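Local coordinates for sulfotransferase (Alicyclobacillus acidocaldarius subsp. acidocaldarius, PDB 3RNL), which probably transfers sulfuryl groups, as a member of the sulfotransferase family, and binds magnesium, at residues A[11-16]-A[34-39]; A[43-48]-A[104-109]; A[114-119]-A[169-174]. One frame throughout, in Å; residues are numbered along the deposited sequence.

How the interactions relate
All three interactions join parts of one alpha-beta-alpha sandwich with a parallel sheet at its centre. Interaction 1 lies on the sheet face covered by helix 21-29 and includes a magnesium ligand. Phe12 points from strand 11-13 to the other face and joins interaction 2, its CE1 lying 3.7 Å from Phe45 CE2. Strands 11-13 and 111-116 are neighbours, so interactions 1 and 3 meet directly: Gly15 O and Met115 N are 2.8 Å apart, probably hydrogen-bonded, and Val14 CG2 lies 3.5 Å from Ile114 CG1. Interactions 2 and 3 do not touch; their centres are about 17 Å apart, and helix 99-106 leads from one to the strand of the other.

Interaction 1. Residues A[11-16]-A[34-39]; sequences FFIVGA and IYIPPK. With MG (magnesium ion), chain B.
Phe11 and Ile13 belong to strand 11-13, and Ile34 opens the short parallel strand 34-35, which Ile36 follows. The two strands are not direct neighbours: strand 85-89 runs between them, no backbone hydrogen bond joins the segments, and the CA atoms of Phe11 and Ile36 are 9.5 Å apart. In the loop region that follows the first strand, a cis peptide bond precedes Ala16.

Side chains bridge the gap. The Phe11 ring does most of the reaching. Its CG is wedged between the backbone N and the carbonyl carbon (chi1 77°), and this rotation swings the far end of the ring to the second segment although CB itself does not aim there. CZ meets two isoleucines. Ile34 CG2 comes to the ring edge near its plane, 3.8 Å from Phe11 CZ, while Ile36 CG1 approaches obliquely, 3.9 Å from Phe11 CZ. Both aliphatic chains run at about a right angle to the phenylalanine. Ile13 adds a methyl-to-methyl touch, its CD1 lying 4.2 Å from Ile36 CD1. In Ile34, CG2 is anti to the backbone N, which turns this methyl to the ring while the carbonyl serves another purpose: Ile34 O ligates the magnesium ion at 2.4 Å. Three waters complete the ion's shell with the carbonyl oxygens of Ser29 and His31. The bonds are long for magnesium.

Helix 21-29 closes the buried cluster, with Thr21 against Ile13, Leu28 against Ile34, and Asp25 and Ser29 against Ile36. Together with the two strands it forms a beta-alpha-beta crossover that skips one strand. The turn after strand 11-13 probably corresponds to the phosphosulfate-binding (P-loop-like) loop of sulfotransferases. Ala85 of strand 85-89 lies against both Phe11 and Ile34.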
loop_
_atom_site.group_PDB
_atom_site.type_symbol
_atom_site.label_atom_id
_atom_site.label_comp_id
_atom_site.label_asym_id
_atom_site.label_seq_id
_atom_site.Cartn_x
_atom_site.Cartn_y
_atom_site.Cartn_z
ATOM N N PHE A 11 2.063 -9.664 -10.661
ATOM C CA PHE A 11 2.565 -9.007 -9.456
ATOM C C PHE A 11 1.548 -7.999 -8.952
ATOM O O PHE A 11 0.655 -7.572 -9.704
ATOM C CB PHE A 11 3.970 -8.390 -9.664
ATOM C CG PHE A 11 3.992 -7.085 -10.437
ATOM C CD1 PHE A 11 4.005 -5.863 -9.770
ATOM C CD2 PHE A 11 4.084 -7.091 -11.829
ATOM C CE1 PHE A 11 4.053 -4.646 -10.482
ATOM C CE2 PHE A 11 4.138 -5.893 -12.551
ATOM C CZ PHE A 11 4.126 -4.664 -11.873
ATOM N N PHE A 12 1.643 -7.661 -7.669
ATOM C CA PHE A 12 0.712 -6.704 -7.088
ATOM C C PHE A 12 1.479 -5.749 -6.223
ATOM O O PHE A 12 2.402 -6.150 -5.521
ATOM C CB PHE A 12 -0.327 -7.434 -6.220
ATOM C CG PHE A 12 -1.149 -8.427 -6.996
ATOM C CD1 PHE A 12 -2.283 -8.020 -7.676
ATOM C CD2 PHE A 12 -0.793 -9.761 -7.040
ATOM C CE1 PHE A 12 -3.032 -8.924 -8.401
ATOM C CE2 PHE A 12 -1.553 -10.679 -7.758
ATOM C CZ PHE A 12 -2.671 -10.256 -8.440
ATOM N N ILE A 13 1.091 -4.479 -6.279
ATOM C CA ILE A 13 1.627 -3.473 -5.365
ATOM C C ILE A 13 0.539 -3.303 -4.319
ATOM O O ILE A 13 -0.570 -2.865 -4.628
ATOM C CB ILE A 13 1.890 -2.153 -6.103
ATOM C CG1 ILE A 13 3.000 -2.366 -7.145
ATOM C CG2 ILE A 13 2.289 -1.055 -5.112
ATOM C CD1 ILE A 13 3.177 -1.178 -8.125
ATOM N N VAL A 14 0.820 -3.759 -3.103
ATOM C CA VAL A 14 -0.267 -3.921 -2.132
ATOM C C VAL A 14 -0.441 -2.833 -1.080
ATOM O O VAL A 14 -1.352 -2.911 -0.252
ATOM C CB VAL A 14 -0.187 -5.298 -1.446
ATOM C CG1 VAL A 14 -0.231 -6.403 -2.508
ATOM C CG2 VAL A 14 1.097 -5.403 -0.610
ATOM N N GLY A 15 0.455 -1.856 -1.050
ATOM C CA GLY A 15 0.367 -0.841 -0.002
ATOM C C GLY A 15 1.784 -0.502 0.409
ATOM O O GLY A 15 2.734 -0.960 -0.243
ATOM N N ALA A 16 1.934 0.204 1.526
ATOM C CA ALA A 16 0.791 0.626 2.315
ATOM C C ALA A 16 0.268 1.964 1.792
ATOM O O ALA A 16 0.918 2.607 0.968
ATOM C CB ALA A 16 1.207 0.772 3.792
ATOM N N ILE A 34 6.925 -3.931 -18.561
ATOM C CA ILE A 34 5.970 -3.940 -17.446
ATOM C C ILE A 34 4.671 -3.252 -17.844
ATOM O O ILE A 34 4.700 -2.148 -18.392
ATOM C CB ILE A 34 6.548 -3.183 -16.239
ATOM C CG1 ILE A 34 7.858 -3.830 -15.784
ATOM C CG2 ILE A 34 5.537 -3.140 -15.078
ATOM C CD1 ILE A 34 8.523 -3.085 -14.617
ATOM N N TYR A 35 3.531 -3.880 -17.558
ATOM C CA TYR A 35 2.237 -3.233 -17.781
ATOM C C TYR A 35 1.466 -3.129 -16.477
ATOM O O TYR A 35 1.342 -4.113 -15.761
ATOM C CB TYR A 35 1.369 -4.010 -18.779
ATOM C CG TYR A 35 0.061 -3.294 -19.035
ATOM C CD1 TYR A 35 -0.015 -2.290 -19.997
ATOM C CD2 TYR A 35 -1.080 -3.586 -18.297
ATOM C CE1 TYR A 35 -1.191 -1.607 -20.233
ATOM C CE2 TYR A 35 -2.273 -2.904 -18.533
ATOM C CZ TYR A 35 -2.313 -1.916 -19.501
ATOM O OH TYR A 35 -3.471 -1.211 -19.742
ATOM N N ILE A 36 1.073 -1.915 -16.119
ATOM C CA ILE A 36 0.139 -1.645 -15.030
ATOM C C ILE A 36 -1.073 -0.874 -15.547
ATOM O O ILE A 36 -0.883 0.160 -16.194
ATOM C CB ILE A 36 0.800 -0.908 -13.861
ATOM C CG1 ILE A 36 1.985 -1.720 -13.332
ATOM C CG2 ILE A 36 -0.225 -0.685 -12.749
ATOM C CD1 ILE A 36 2.796 -0.956 -12.312
ATOM N N PRO A 37 -2.295 -1.400 -15.375
ATOM C CA PRO A 37 -3.441 -0.659 -15.921
ATOM C C PRO A 37 -3.631 0.710 -15.275
ATOM O O PRO A 37 -3.170 0.933 -14.165
ATOM C CB PRO A 37 -4.643 -1.562 -15.600
ATOM C CG PRO A 37 -4.199 -2.433 -14.492
ATOM C CD PRO A 37 -2.708 -2.622 -14.663
ATOM N N PRO A 38 -4.295 1.637 -15.989
ATOM C CA PRO A 38 -4.532 2.977 -15.433
ATOM C C PRO A 38 -5.448 2.965 -14.200
ATOM O O PRO A 38 -5.537 3.961 -13.486
ATOM C CB PRO A 38 -5.124 3.772 -16.616
ATOM C CG PRO A 38 -5.612 2.733 -17.594
ATOM C CD PRO A 38 -4.734 1.513 -17.390
ATOM N N LYS A 39 -6.128 1.850 -13.958
ATOM C CA LYS A 39 -7.012 1.722 -12.799
ATOM C C LYS A 39 -6.235 1.405 -11.526
ATOM O O LYS A 39 -5.545 0.395 -11.457
ATOM C CB LYS A 39 -8.035 0.610 -13.052
ATOM C CG LYS A 39 -8.937 0.295 -11.866
ATOM C CD LYS A 39 -9.841 1.462 -11.559
ATOM C CE LYS A 39 -10.737 1.123 -10.382
ATOM N NZ LYS A 39 -11.716 2.226 -10.163
HETATM MG MG MG B . 5.350 -0.322 -19.712
HETATM O O HOH W 1 2.934 0.393 -20.317
HETATM O O HOH W 2 6.212 1.375 -21.395
HETATM O O HOH W 3 4.939 -1.564 -21.889
#

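Interaction 2. Residues A[43-48]-A[104-109]; sequences HFFSIP and YDAYPD
Phe45 and Tyr107 meet rim to rim, with Phe45 CZ 3.9 Å from Tyr107 CE2 and each atom near the plane of the other ring. The planes stand roughly 80° apart, and because each ring offers its edge to the other, neither lies over the other's face. One face of Phe45 is taken by its own neighbour: Phe44 CD2 sits 3.7 Å above the plane, over the ring centre, with the Phe44 ring turned steeply to it. Ala106 CB serves two aromatic groups. Ala106 CB approaches the Phe45 ring obliquely, 4.0 Å from Phe45 CE1, and also lies 3.7 Å above one face of the Tyr107 ring, displaced toward the rim.

The tyrosine follows the last turn of helix 99-106, being the first residue to leave helical backbone angles. With chi1 at -58° its CG lies beside the backbone N, and the ring turns back so that one face lies against Ala106 CB while its edge reaches the phenylalanine. Helix 99-106 belongs to the beta-alpha-beta crossover between strands 85-89 and 111-116, which flank strand 11-13 in the sheet. Segment 43-48 comes from the long loop after strand 34-35, and the contact therefore ties this loop to the end of the crossover helix. Backbone spacing is wide, 9.5 Å between the CA atoms of Phe45 and Ala106, and side chains alone span it.

The loop coils into a helix-like turn, where Ser46 N bonds to His43 O at 3.0 Å and Ile47 N to Phe44 O only weakly. Two polar links hold this turn to helix 99-106: Phe45 O accepts a hydrogen bond from Arg102 NH1, and Ser46 OG is hydrogen-bonded to Thr99 OG1. Tyr73 meets Phe45 edge-to-face and stacks with Phe44, while Met74 touches Tyr107.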
loop_
_atom_site.group_PDB
_atom_site.type_symbol
_atom_site.label_atom_id
_atom_site.label_comp_id
_atom_site.label_asym_id
_atom_site.label_seq_id
_atom_site.Cartn_x
_atom_site.Cartn_y
_atom_site.Cartn_z
ATOM N N HIS A 43 -9.134 -2.954 -5.619
ATOM C CA HIS A 43 -9.324 -3.728 -4.382
ATOM C C HIS A 43 -10.092 -5.037 -4.562
ATOM O O HIS A 43 -10.708 -5.539 -3.618
ATOM C CB HIS A 43 -9.958 -2.873 -3.265
ATOM C CG HIS A 43 -8.992 -1.903 -2.661
ATOM N ND1 HIS A 43 -8.865 -0.606 -3.112
ATOM C CD2 HIS A 43 -8.047 -2.062 -1.701
ATOM C CE1 HIS A 43 -7.907 0.004 -2.431
ATOM N NE2 HIS A 43 -7.403 -0.853 -1.560
ATOM N N PHE A 44 -10.015 -5.611 -5.757
ATOM C CA PHE A 44 -10.750 -6.845 -6.043
ATOM C C PHE A 44 -10.498 -7.954 -5.008
ATOM O O PHE A 44 -11.438 -8.626 -4.541
ATOM C CB PHE A 44 -10.415 -7.329 -7.461
ATOM C CG PHE A 44 -11.037 -8.649 -7.815
ATOM C CD1 PHE A 44 -12.398 -8.737 -8.088
ATOM C CD2 PHE A 44 -10.267 -9.795 -7.877
ATOM C CE1 PHE A 44 -12.983 -9.952 -8.410
ATOM C CE2 PHE A 44 -10.837 -11.010 -8.207
ATOM C CZ PHE A 44 -12.202 -11.087 -8.478
ATOM N N PHE A 45 -9.236 -8.165 -4.651
ATOM C CA PHE A 45 -8.896 -9.265 -3.735
ATOM C C PHE A 45 -9.220 -8.975 -2.270
ATOM O O PHE A 45 -9.080 -9.853 -1.419
ATOM C CB PHE A 45 -7.429 -9.678 -3.922
ATOM C CG PHE A 45 -7.179 -10.344 -5.247
ATOM C CD1 PHE A 45 -7.641 -11.632 -5.471
ATOM C CD2 PHE A 45 -6.539 -9.670 -6.277
ATOM C CE1 PHE A 45 -7.434 -12.264 -6.699
ATOM C CE2 PHE A 45 -6.348 -10.285 -7.509
ATOM C CZ PHE A 45 -6.799 -11.584 -7.715
ATOM N N SER A 46 -9.577 -7.724 -1.968
ATOM C CA SER A 46 -10.010 -7.342 -0.620
ATOM C C SER A 46 -11.516 -7.298 -0.357
ATOM O O SER A 46 -11.941 -7.207 0.790
ATOM C CB SER A 46 -9.396 -5.980 -0.263
ATOM O OG SER A 46 -7.987 -6.130 -0.152
ATOM N N ILE A 47 -12.323 -7.376 -1.408
ATOM C CA ILE A 47 -13.762 -7.085 -1.262
ATOM C C ILE A 47 -14.442 -7.891 -0.145
ATOM O O ILE A 47 -15.232 -7.347 0.629
ATOM C CB ILE A 47 -14.537 -7.283 -2.587
ATOM C CG1 ILE A 47 -13.932 -6.442 -3.715
ATOM C CG2 ILE A 47 -16.031 -6.972 -2.403
ATOM C CD1 ILE A 47 -13.872 -4.962 -3.446
ATOM N N PRO A 48 -14.156 -9.196 -0.049
ATOM C CA PRO A 48 -14.859 -9.940 1.005
ATOM C C PRO A 48 -14.560 -9.489 2.438
ATOM O O PRO A 48 -15.317 -9.850 3.347
ATOM C CB PRO A 48 -14.405 -11.391 0.779
ATOM C CG PRO A 48 -14.028 -11.422 -0.695
ATOM C CD PRO A 48 -13.373 -10.091 -0.922
ATOM N N TYR A 104 -3.300 -15.589 -3.599
ATOM C CA TYR A 104 -2.540 -16.821 -3.774
ATOM C C TYR A 104 -3.386 -17.926 -4.392
ATOM O O TYR A 104 -2.918 -18.747 -5.220
ATOM C CB TYR A 104 -1.991 -17.273 -2.409
ATOM C CG TYR A 104 -1.124 -18.506 -2.510
ATOM C CD1 TYR A 104 0.249 -18.398 -2.717
ATOM C CD2 TYR A 104 -1.686 -19.783 -2.411
ATOM C CE1 TYR A 104 1.040 -19.525 -2.822
ATOM C CE2 TYR A 104 -0.905 -20.903 -2.512
ATOM C CZ TYR A 104 0.458 -20.769 -2.723
ATOM O OH TYR A 104 1.251 -21.886 -2.805
ATOM N N ASP A 105 -4.640 -17.979 -3.978
ATOM C CA ASP A 105 -5.519 -19.000 -4.511
ATOM C C ASP A 105 -5.732 -18.804 -6.011
ATOM O O ASP A 105 -5.948 -19.773 -6.741
ATOM C CB ASP A 105 -6.853 -19.016 -3.758
ATOM C CG ASP A 105 -6.743 -19.690 -2.390
ATOM O OD1 ASP A 105 -5.748 -20.405 -2.141
ATOM O OD2 ASP A 105 -7.658 -19.516 -1.554
ATOM N N ALA A 106 -5.720 -17.549 -6.460
ATOM C CA ALA A 106 -5.802 -17.250 -7.896
ATOM C C ALA A 106 -4.454 -17.332 -8.641
ATOM O O ALA A 106 -4.377 -17.871 -9.749
ATOM C CB ALA A 106 -6.452 -15.871 -8.108
ATOM N N TYR A 107 -3.406 -16.784 -8.022
ATOM C CA TYR A 107 -2.094 -16.620 -8.671
ATOM C C TYR A 107 -0.970 -16.982 -7.708
ATOM O O TYR A 107 -0.333 -16.109 -7.139
ATOM C CB TYR A 107 -1.916 -15.170 -9.128
ATOM C CG TYR A 107 -2.999 -14.743 -10.079
ATOM C CD1 TYR A 107 -3.133 -15.351 -11.317
ATOM C CD2 TYR A 107 -3.909 -13.749 -9.728
ATOM C CE1 TYR A 107 -4.142 -14.972 -12.200
ATOM C CE2 TYR A 107 -4.918 -13.359 -10.615
ATOM C CZ TYR A 107 -5.030 -13.974 -11.833
ATOM O OH TYR A 107 -6.035 -13.595 -12.697
ATOM N N PRO A 108 -0.732 -18.281 -7.517
ATOM C CA PRO A 108 0.244 -18.671 -6.494
ATOM C C PRO A 108 1.689 -18.266 -6.825
ATOM O O PRO A 108 2.538 -18.301 -5.940
ATOM C CB PRO A 108 0.114 -20.198 -6.442
ATOM C CG PRO A 108 -0.505 -20.579 -7.771
ATOM C CD PRO A 108 -1.406 -19.439 -8.132
ATOM N N ASP A 109 1.958 -17.934 -8.082
ATOM C CA ASP A 109 3.305 -17.519 -8.490
ATOM C C ASP A 109 3.485 -15.997 -8.479
ATOM O O ASP A 109 4.533 -15.479 -8.883
ATOM C CB ASP A 109 3.632 -18.090 -9.872
ATOM C CG ASP A 109 3.707 -19.622 -9.865
ATOM O OD1 ASP A 109 4.088 -20.205 -8.823
ATOM O OD2 ASP A 109 3.379 -20.250 -10.894
#

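Interaction 3. Residues A[114-119]-A[169-174]; sequences IMLRNP and AQVKRY
Ile114 CD1 reaches from strand 111-116 to two residues one turn apart on helix 167-178: it lies 4.4 Å from Val171 CG2 and 4.4 Å from Tyr174 CB. Leu116, two residues farther along the same side of the strand, sends CD1 to within 4.2 Å of the same Val171 CG2. One valine methyl thus receives both strand side chains. The reach of Ile114 comes from an extended chain end, CD1 being anti to CA (chi2 171°). Val171 and Ile114 also mark the closest backbone approach, with their CA atoms 8.2 Å apart.

Strand 114-116 and helix segment 169-174 run nearly antiparallel, at 162°, with their axes 11.2 Å apart. This is the arrangement of a helix covering a parallel sheet, and the chain continues from it into strand 183-187, which lies beside strand 111-116. Leu290 and Ile294 of helix 273-294 add to the apolar layer at Leu116 and Val171, and Thr99, Ala100 and Met103 of helix 99-106 pack on Tyr174. At the exit of the strand, Asn118 N-caps helix 119-132 through OD1 and the N of Val120, while Arg117 NH1 bonds to Lys18 O.

Across the two segments all contacts are between carbons. The buried interface therefore rests on hydrophobic burial, with no directional bond between the segments, and the one polar group on the four contacting side chains, Tyr174 OH, is satisfied by its hydrogen bond to Tyr93 O.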
loop_
_atom_site.group_PDB
_atom_site.type_symbol
_atom_site.label_atom_id
_atom_site.label_comp_id
_atom_site.label_asym_id
_atom_site.label_seq_id
_atom_site.Cartn_x
_atom_site.Cartn_y
_atom_site.Cartn_z
ATOM N N ILE A 114 5.701 -4.263 -1.508
ATOM C CA ILE A 114 5.146 -3.548 -0.359
ATOM C C ILE A 114 6.052 -2.362 -0.116
ATOM O O ILE A 114 7.266 -2.536 -0.096
ATOM C CB ILE A 114 5.214 -4.435 0.903
ATOM C CG1 ILE A 114 4.349 -5.684 0.720
ATOM C CG2 ILE A 114 4.798 -3.639 2.160
ATOM C CD1 ILE A 114 4.527 -6.732 1.828
HETATM N N MSE A 115 5.486 -1.164 0.059
HETATM C CA MSE A 115 6.321 -0.012 0.432
HETATM C C MSE A 115 5.851 0.505 1.784
HETATM O O MSE A 115 4.654 0.698 1.994
HETATM C CB MSE A 115 6.276 1.110 -0.612
HETATM C CG MSE A 115 7.169 2.300 -0.226
HETATM SE SE MSE A 115 7.804 3.324 -1.762
HETATM C CE MSE A 115 6.401 2.895 -3.007
ATOM N N LEU A 116 6.791 0.705 2.705
ATOM C CA LEU A 116 6.448 1.128 4.059
ATOM C C LEU A 116 7.124 2.433 4.390
ATOM O O LEU A 116 8.247 2.688 3.985
ATOM C CB LEU A 116 6.893 0.071 5.083
ATOM C CG LEU A 116 6.389 -1.354 4.847
ATOM C CD1 LEU A 116 7.008 -2.316 5.877
ATOM C CD2 LEU A 116 4.862 -1.415 4.928
ATOM N N ARG A 117 6.437 3.236 5.184
ATOM C CA ARG A 117 6.958 4.517 5.598
ATOM C C ARG A 117 6.826 4.598 7.114
ATOM O O ARG A 117 5.943 3.965 7.677
ATOM C CB ARG A 117 6.079 5.578 4.964
ATOM C CG ARG A 117 6.438 6.959 5.307
ATOM C CD ARG A 117 5.504 7.859 4.591
ATOM N NE ARG A 117 5.928 9.240 4.697
ATOM C CZ ARG A 117 5.269 10.237 4.133
ATOM N NH1 ARG A 117 4.165 9.990 3.429
ATOM N NH2 ARG A 117 5.722 11.466 4.264
ATOM N N ASN A 118 7.642 5.420 7.772
ATOM C CA ASN A 118 7.513 5.568 9.224
ATOM C C ASN A 118 6.026 5.808 9.499
ATOM O O ASN A 118 5.426 6.738 8.953
ATOM C CB ASN A 118 8.326 6.793 9.653
ATOM C CG ASN A 118 8.187 7.136 11.131
ATOM O OD1 ASN A 118 7.277 6.679 11.821
ATOM N ND2 ASN A 118 9.115 7.964 11.621
ATOM N N PRO A 119 5.411 4.955 10.336
ATOM C CA PRO A 119 3.947 5.019 10.472
ATOM C C PRO A 119 3.459 6.307 11.137
ATOM O O PRO A 119 2.281 6.639 11.016
ATOM C CB PRO A 119 3.615 3.809 11.363
ATOM C CG PRO A 119 4.922 3.461 12.056
ATOM C CD PRO A 119 5.981 3.783 11.022
ATOM N N ALA A 169 1.962 -7.372 11.508
ATOM C CA ALA A 169 1.080 -8.517 11.242
ATOM C C ALA A 169 0.631 -8.568 9.782
ATOM O O ALA A 169 0.384 -9.650 9.236
ATOM C CB ALA A 169 -0.144 -8.490 12.170
ATOM N N GLN A 170 0.492 -7.399 9.161
ATOM C CA GLN A 170 0.048 -7.325 7.770
ATOM C C GLN A 170 1.116 -7.895 6.854
ATOM O O GLN A 170 0.824 -8.663 5.940
ATOM C CB GLN A 170 -0.218 -5.864 7.375
ATOM C CG GLN A 170 -1.253 -5.190 8.291
ATOM C CD GLN A 170 -1.413 -3.702 7.974
ATOM O OE1 GLN A 170 -1.461 -3.319 6.816
ATOM N NE2 GLN A 170 -1.517 -2.871 9.008
ATOM N N VAL A 171 2.358 -7.488 7.087
ATOM C CA VAL A 171 3.470 -8.008 6.291
ATOM C C VAL A 171 3.675 -9.506 6.559
ATOM O O VAL A 171 3.904 -10.298 5.616
ATOM C CB VAL A 171 4.749 -7.214 6.592
ATOM C CG1 VAL A 171 5.956 -7.851 5.908
ATOM C CG2 VAL A 171 4.570 -5.741 6.146
ATOM N N LYS A 172 3.561 -9.913 7.824
ATOM C CA LYS A 172 3.723 -11.339 8.138
ATOM C C LYS A 172 2.744 -12.191 7.332
ATOM O O LYS A 172 3.092 -13.264 6.849
ATOM C CB LYS A 172 3.522 -11.614 9.630
ATOM C CG LYS A 172 3.676 -13.110 9.969
ATOM C CD LYS A 172 3.525 -13.369 11.457
ATOM C CE LYS A 172 3.847 -14.835 11.814
ATOM N NZ LYS A 172 2.748 -15.789 11.425
ATOM N N ARG A 173 1.509 -11.726 7.200
ATOM C CA ARG A 173 0.515 -12.509 6.452
ATOM C C ARG A 173 0.975 -12.739 5.005
ATOM O O ARG A 173 0.840 -13.840 4.476
ATOM C CB ARG A 173 -0.865 -11.823 6.501
ATOM C CG ARG A 173 -2.002 -12.582 5.798
ATOM C CD ARG A 173 -2.290 -13.971 6.393
ATOM N NE ARG A 173 -2.383 -14.009 7.860
ATOM C CZ ARG A 173 -3.475 -13.721 8.560
ATOM N NH1 ARG A 173 -3.458 -13.816 9.896
ATOM N NH2 ARG A 173 -4.586 -13.328 7.930
ATOM N N TYR A 174 1.526 -11.709 4.359
ATOM C CA TYR A 174 2.048 -11.886 2.995
ATOM C C TYR A 174 3.268 -12.793 2.950
ATOM O O TYR A 174 3.393 -13.625 2.037
ATOM C CB TYR A 174 2.355 -10.546 2.318
ATOM C CG TYR A 174 1.108 -9.949 1.708
ATOM C CD1 TYR A 174 0.767 -10.216 0.378
ATOM C CD2 TYR A 174 0.236 -9.175 2.473
ATOM C CE1 TYR A 174 -0.396 -9.685 -0.189
ATOM C CE2 TYR A 174 -0.933 -8.635 1.911
ATOM C CZ TYR A 174 -1.245 -8.905 0.589
ATOM O OH TYR A 174 -2.407 -8.387 0.040
#